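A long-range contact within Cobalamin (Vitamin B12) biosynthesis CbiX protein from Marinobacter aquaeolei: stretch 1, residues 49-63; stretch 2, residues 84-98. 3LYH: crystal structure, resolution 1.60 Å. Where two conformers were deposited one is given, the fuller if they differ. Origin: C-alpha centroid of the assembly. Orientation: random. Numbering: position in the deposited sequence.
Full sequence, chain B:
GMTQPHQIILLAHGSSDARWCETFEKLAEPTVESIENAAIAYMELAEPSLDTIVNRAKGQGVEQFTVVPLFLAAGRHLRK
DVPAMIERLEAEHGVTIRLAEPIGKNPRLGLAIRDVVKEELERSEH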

# COMPACT_ATOMS: atom_id res chain seq x y z
N SER B 49 11.31 16.05 -3.56
CA SER B 49 10.74 16.29 -2.26
C SER B 49 9.42 17.03 -2.45
O SER B 49 9.12 17.51 -3.55
N LEU B 50 8.66 17.13 -1.37
CA LEU B 50 7.43 17.96 -1.37
C LEU B 50 7.72 19.44 -1.67
O LEU B 50 6.97 20.10 -2.40
N ASP B 51 8.82 19.97 -1.11
CA ASP B 51 9.17 21.34 -1.39
C ASP B 51 9.43 21.55 -2.88
O ASP B 51 8.98 22.54 -3.43
N THR B 52 10.12 20.59 -3.54
CA THR B 52 10.43 20.70 -4.96
C THR B 52 9.20 20.69 -5.83
O THR B 52 9.10 21.48 -6.76
N ILE B 53 8.24 19.82 -5.51
CA ILE B 53 7.00 19.80 -6.25
C ILE B 53 6.17 21.07 -6.02
O ILE B 53 5.57 21.63 -6.96
N VAL B 54 6.12 21.53 -4.77
CA VAL B 54 5.34 22.74 -4.48
C VAL B 54 5.99 23.94 -5.15
O VAL B 54 5.31 24.72 -5.80
N ASN B 55 7.32 24.02 -5.04
CA ASN B 55 8.11 25.09 -5.66
C ASN B 55 7.86 25.14 -7.18
O ASN B 55 7.67 26.21 -7.76
N ARG B 56 7.79 23.96 -7.80
CA ARG B 56 7.55 23.83 -9.23
C ARG B 56 6.13 24.19 -9.69
O ARG B 56 5.95 24.82 -10.73
N ALA B 57 5.12 23.73 -8.95
CA ALA B 57 3.74 24.02 -9.29
C ALA B 57 3.50 25.54 -9.09
O ALA B 57 2.83 26.17 -9.90
N LYS B 58 4.10 26.07 -8.02
CA LYS B 58 4.04 27.49 -7.65
C LYS B 58 4.73 28.39 -8.67
O LYS B 58 4.16 29.40 -9.08
N GLY B 59 5.94 28.01 -9.08
CA GLY B 59 6.62 28.65 -10.22
C GLY B 59 5.82 28.66 -11.53
O GLY B 59 6.07 29.51 -12.40
N GLN B 60 4.86 27.75 -11.67
CA GLN B 60 3.90 27.72 -12.79
C GLN B 60 2.50 28.28 -12.45
O GLN B 60 1.55 28.04 -13.21
N GLY B 61 2.37 28.98 -11.32
CA GLY B 61 1.09 29.61 -10.94
C GLY B 61 0.06 28.82 -10.13
O GLY B 61 -1.05 29.32 -9.89
N VAL B 62 0.40 27.60 -9.71
CA VAL B 62 -0.53 26.79 -8.93
C VAL B 62 -0.41 27.19 -7.47
O VAL B 62 0.69 27.29 -6.92
N GLU B 63 -1.57 27.44 -6.87
CA GLU B 63 -1.64 27.88 -5.50
C GLU B 63 -2.38 26.90 -4.57
O GLU B 63 -2.27 27.08 -3.37
N ALA B 84 2.97 18.88 9.96
CA ALA B 84 3.96 19.93 10.23
C ALA B 84 4.69 20.35 8.93
O ALA B 84 5.00 21.52 8.76
N MSE B 85 4.96 19.41 8.02
CA MSE B 85 5.58 19.75 6.73
C MSE B 85 4.67 20.63 5.90
O MSE B 85 5.10 21.61 5.31
N ILE B 86 3.38 20.28 5.88
CA ILE B 86 2.36 21.05 5.17
C ILE B 86 2.23 22.48 5.71
O ILE B 86 2.27 23.44 4.92
N GLU B 87 2.20 22.66 7.03
CA GLU B 87 2.16 24.00 7.60
C GLU B 87 3.39 24.81 7.19
O GLU B 87 3.25 25.96 6.83
N ARG B 88 4.57 24.20 7.20
CA ARG B 88 5.81 24.89 6.84
C ARG B 88 5.81 25.28 5.35
O ARG B 88 6.20 26.39 4.99
N LEU B 89 5.36 24.36 4.50
CA LEU B 89 5.34 24.61 3.05
C LEU B 89 4.36 25.71 2.68
O LEU B 89 4.63 26.53 1.78
N GLU B 90 3.20 25.68 3.32
CA GLU B 90 2.18 26.70 3.14
C GLU B 90 2.69 28.07 3.50
O GLU B 90 2.40 29.02 2.81
N ALA B 91 3.44 28.19 4.60
CA ALA B 91 4.02 29.49 5.00
C ALA B 91 5.19 29.92 4.12
O ALA B 91 5.26 31.06 3.68
N GLU B 92 6.10 29.00 3.86
CA GLU B 92 7.26 29.25 3.01
C GLU B 92 6.86 29.61 1.57
O GLU B 92 7.49 30.47 0.97
N HIS B 93 5.81 28.99 1.03
CA HIS B 93 5.42 29.24 -0.36
C HIS B 93 4.13 30.05 -0.54
O HIS B 93 3.80 30.37 -1.67
N GLY B 94 3.42 30.39 0.54
CA GLY B 94 2.12 31.08 0.42
C GLY B 94 1.08 30.33 -0.42
O GLY B 94 0.44 30.89 -1.33
N VAL B 95 0.90 29.06 -0.10
CA VAL B 95 -0.08 28.19 -0.76
C VAL B 95 -0.99 27.54 0.27
O VAL B 95 -0.72 27.63 1.47
N THR B 96 -2.06 26.93 -0.24
CA THR B 96 -3.07 26.17 0.52
C THR B 96 -2.94 24.69 0.11
O THR B 96 -3.01 24.36 -1.09
N ILE B 97 -2.72 23.83 1.09
CA ILE B 97 -2.52 22.39 0.87
C ILE B 97 -3.45 21.60 1.78
O ILE B 97 -3.30 21.66 3.00
N ARG B 98 -4.41 20.89 1.17
CA ARG B 98 -5.26 19.97 1.88
C ARG B 98 -4.54 18.64 2.00
O ARG B 98 -3.90 18.20 1.07

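The most unusual feature of this contact is a carboxylate used as a knob: the side chain of Asp51 sits in a hole formed by Arg88, Leu89, Glu92 and His93, a place where a helix pair more often puts an apolar residue. The CA-to-CB bond of Asp51 points sideways to the other stretch, but a t rotamer (chi1 -151°) brings the carboxylate nearer, and the charge is paid for on arrival. Arg88 NH2 forms a salt bridge to Asp51 OD2 at 2.7 Å, with the oxygen at the edge of the guanidinium, near its plane. His93 NE2 donates to Asp51 OD2 at 3.0 Å and, weakly, to Asp51 OD1 at 3.1 Å, so the ring also meets the acid near its own plane.

A second acid lies close by: Asp51 OD2 is 3.4 Å from Glu92 OE2, two acceptors with no hydrogen bond between them. Arg88 eases the crowding by serving both acids: its NE and NH2 donate to Glu92 OE1 at 3.1 and 2.9 Å, respectively, while NH2 also reaches Asp51. The rule is that a polar knob comes with its donors, and that one arginine can serve an acid one turn on along its own helix, Glu92, and another across the interface, Asp51.

Beside this polar node lies an apolar patch. The two helices run in roughly the same direction, 33° apart, with axes 10.8 Å from each other at closest approach. Leu50 (t, p) points toward the second helix, and its CD2 comes unusually close to Leu89 CD1, at 3.2 Å, and to CE of the selenomethionine Met85, at 3.3 Å. Leu89 (m, t) and Met85 (m, t, p) both point back toward stretch 1. One turn after Leu50, Val54 (t) also points in and uses its two methyls on different partners: CG1 lies 3.7 Å from His93 CD2 and 4.1 Å from Val95 CG2, while CG2 approaches Ile97 CD1 at 4.4 Å. Valine thus bridges the helix end and the strand that follows it.

His93 (m) has the most area covered of any residue in the contact. Besides holding Asp51, its ring has Asn55 OD1 at 3.2 Å from CE1, and its backbone is engaged as well: Lys58 NZ donates to His93 O in a very short 2.4 Å hydrogen bond. Lys58 (t, p, t, m) bends at chi2 and chi4 and reaches the C-terminal end of that helix, where carbonyls are left free for such a donor. Gly94 follows with positive phi, which favours glycine.

Lys58 NZ also forms a weak, salt-bridging hydrogen bond to Glu63 OE1 at 3.2 Å, tying the late part of the first helix to the last residue of the stretch. There the aliphatic Val95 (m) is approached by Glu63 O, 3.4 Å from its CB, and the same carbonyl accepts from Thr96 N at 3.1 Å, nearly straight at 174°.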

# COMPACT_ATOMS: atom_id res chain seq x y z
CB SER B 49 11.66 17.19 -1.43
OG SER B 49 11.80 18.46 -2.05
CB LEU B 50 6.70 17.78 -0.03
CG LEU B 50 5.22 18.02 0.14
CD1 LEU B 50 4.42 17.10 -0.75
CD2 LEU B 50 4.87 17.74 1.59
CB ASP B 51 10.38 21.81 -0.57
CG ASP B 51 10.34 23.29 -0.30
OD1 ASP B 51 10.90 24.06 -1.10
OD2 ASP B 51 9.71 23.69 0.69
CB THR B 52 11.41 19.58 -5.41
OG1 THR B 52 12.68 19.83 -4.81
CG2 THR B 52 11.55 19.55 -6.92
CB ILE B 53 6.19 18.52 -5.94
CG1 ILE B 53 6.95 17.27 -6.35
CG2 ILE B 53 4.80 18.55 -6.65
CD1 ILE B 53 7.37 17.22 -7.84
CB VAL B 54 5.13 22.96 -2.96
CG1 VAL B 54 4.55 24.34 -2.72
CG2 VAL B 54 4.23 21.86 -2.36
CB ASN B 55 9.59 24.89 -5.34
CG ASN B 55 10.40 26.17 -5.39
OD1 ASN B 55 10.16 27.10 -4.63
ND2 ASN B 55 11.38 26.21 -6.29
CB ARG B 56 7.86 22.38 -9.70
CG ARG B 56 9.31 22.08 -10.03
CD ARG B 56 9.40 20.98 -11.10
NE ARG B 56 10.68 20.27 -11.07
CZ ARG B 56 10.89 19.04 -10.59
NH1 ARG B 56 9.90 18.28 -10.10
NH2 ARG B 56 12.13 18.54 -10.61
CB ALA B 57 2.79 23.19 -8.43
CB LYS B 58 4.66 27.69 -6.25
CG LYS B 58 4.65 29.12 -5.68
CD LYS B 58 3.28 29.77 -5.76
CE LYS B 58 3.32 31.21 -5.27
NZ LYS B 58 3.14 31.24 -3.81
CB GLN B 60 3.72 26.28 -13.28
CG GLN B 60 5.04 25.59 -13.70
CD GLN B 60 5.41 25.83 -15.15
OE1 GLN B 60 6.31 26.62 -15.45
NE2 GLN B 60 4.71 25.15 -16.05
CB VAL B 62 -0.26 25.27 -9.06
CG1 VAL B 62 -1.23 24.49 -8.19
CG2 VAL B 62 -0.36 24.84 -10.52
CB GLU B 63 -2.29 29.26 -5.42
CG GLU B 63 -1.66 30.29 -6.36
CD GLU B 63 -0.20 30.63 -6.04
OE1 GLU B 63 0.25 30.45 -4.88
OE2 GLU B 63 0.51 31.12 -6.95
CB ALA B 84 4.96 19.52 11.34
CB MSE B 85 5.92 18.48 5.95
CG MSE B 85 7.09 17.76 6.49
SE MSE B 85 7.24 16.12 5.50
CE MSE B 85 7.25 16.86 3.69
CB ILE B 86 1.01 20.29 5.14
CG1 ILE B 86 1.13 19.07 4.23
CG2 ILE B 86 -0.12 21.20 4.70
CD1 ILE B 86 -0.14 18.18 4.19
CB GLU B 87 2.01 23.96 9.13
CG GLU B 87 1.97 25.33 9.84
CD GLU B 87 0.70 26.20 9.49
OE1 GLU B 87 -0.47 25.67 9.42
OE2 GLU B 87 0.90 27.42 9.30
CB ARG B 88 7.02 24.01 7.13
CG ARG B 88 8.31 24.78 7.36
CD ARG B 88 9.54 23.97 6.97
NE ARG B 88 9.68 23.99 5.51
CZ ARG B 88 9.49 22.96 4.68
NH1 ARG B 88 9.18 21.73 5.10
NH2 ARG B 88 9.64 23.17 3.37
CB LEU B 89 4.97 23.36 2.27
CG LEU B 89 5.94 22.18 2.33
CD1 LEU B 89 5.24 20.89 1.99
CD2 LEU B 89 7.07 22.46 1.37
CB GLU B 90 0.93 26.40 3.98
CG GLU B 90 0.10 25.20 3.51
CD GLU B 90 -1.15 25.01 4.32
OE1 GLU B 90 -1.07 25.07 5.57
OE2 GLU B 90 -2.23 24.82 3.74
CB ALA B 91 4.44 29.44 6.46
CB GLU B 92 8.19 28.03 3.04
CG GLU B 92 9.48 28.13 2.25
CD GLU B 92 10.32 26.84 2.33
OE1 GLU B 92 10.12 26.03 3.28
OE2 GLU B 92 11.18 26.64 1.45
CB HIS B 93 5.37 27.92 -1.14
CG HIS B 93 6.68 27.20 -1.17
ND1 HIS B 93 7.76 27.66 -1.88
CD2 HIS B 93 7.09 26.05 -0.58
CE1 HIS B 93 8.78 26.83 -1.73
NE2 HIS B 93 8.40 25.85 -0.94
CB VAL B 95 0.62 27.11 -1.62
CG1 VAL B 95 1.42 27.80 -2.78
CG2 VAL B 95 1.54 26.25 -0.78
CB THR B 96 -4.48 26.68 0.26
OG1 THR B 96 -4.53 28.07 0.58
CG2 THR B 96 -5.52 25.94 1.13
CB ILE B 97 -1.06 21.96 1.13
CG1 ILE B 97 -0.07 22.87 0.42
CG2 ILE B 97 -0.81 20.43 0.84
CD1 ILE B 97 1.40 22.69 0.90
CB ARG B 98 -6.57 19.77 1.14
CG ARG B 98 -7.51 18.84 1.84
CD ARG B 98 -8.94 18.89 1.27
NE ARG B 98 -9.11 18.16 0.02
CZ ARG B 98 -9.31 16.84 -0.09
NH1 ARG B 98 -9.34 16.04 1.00
NH2 ARG B 98 -9.47 16.30 -1.29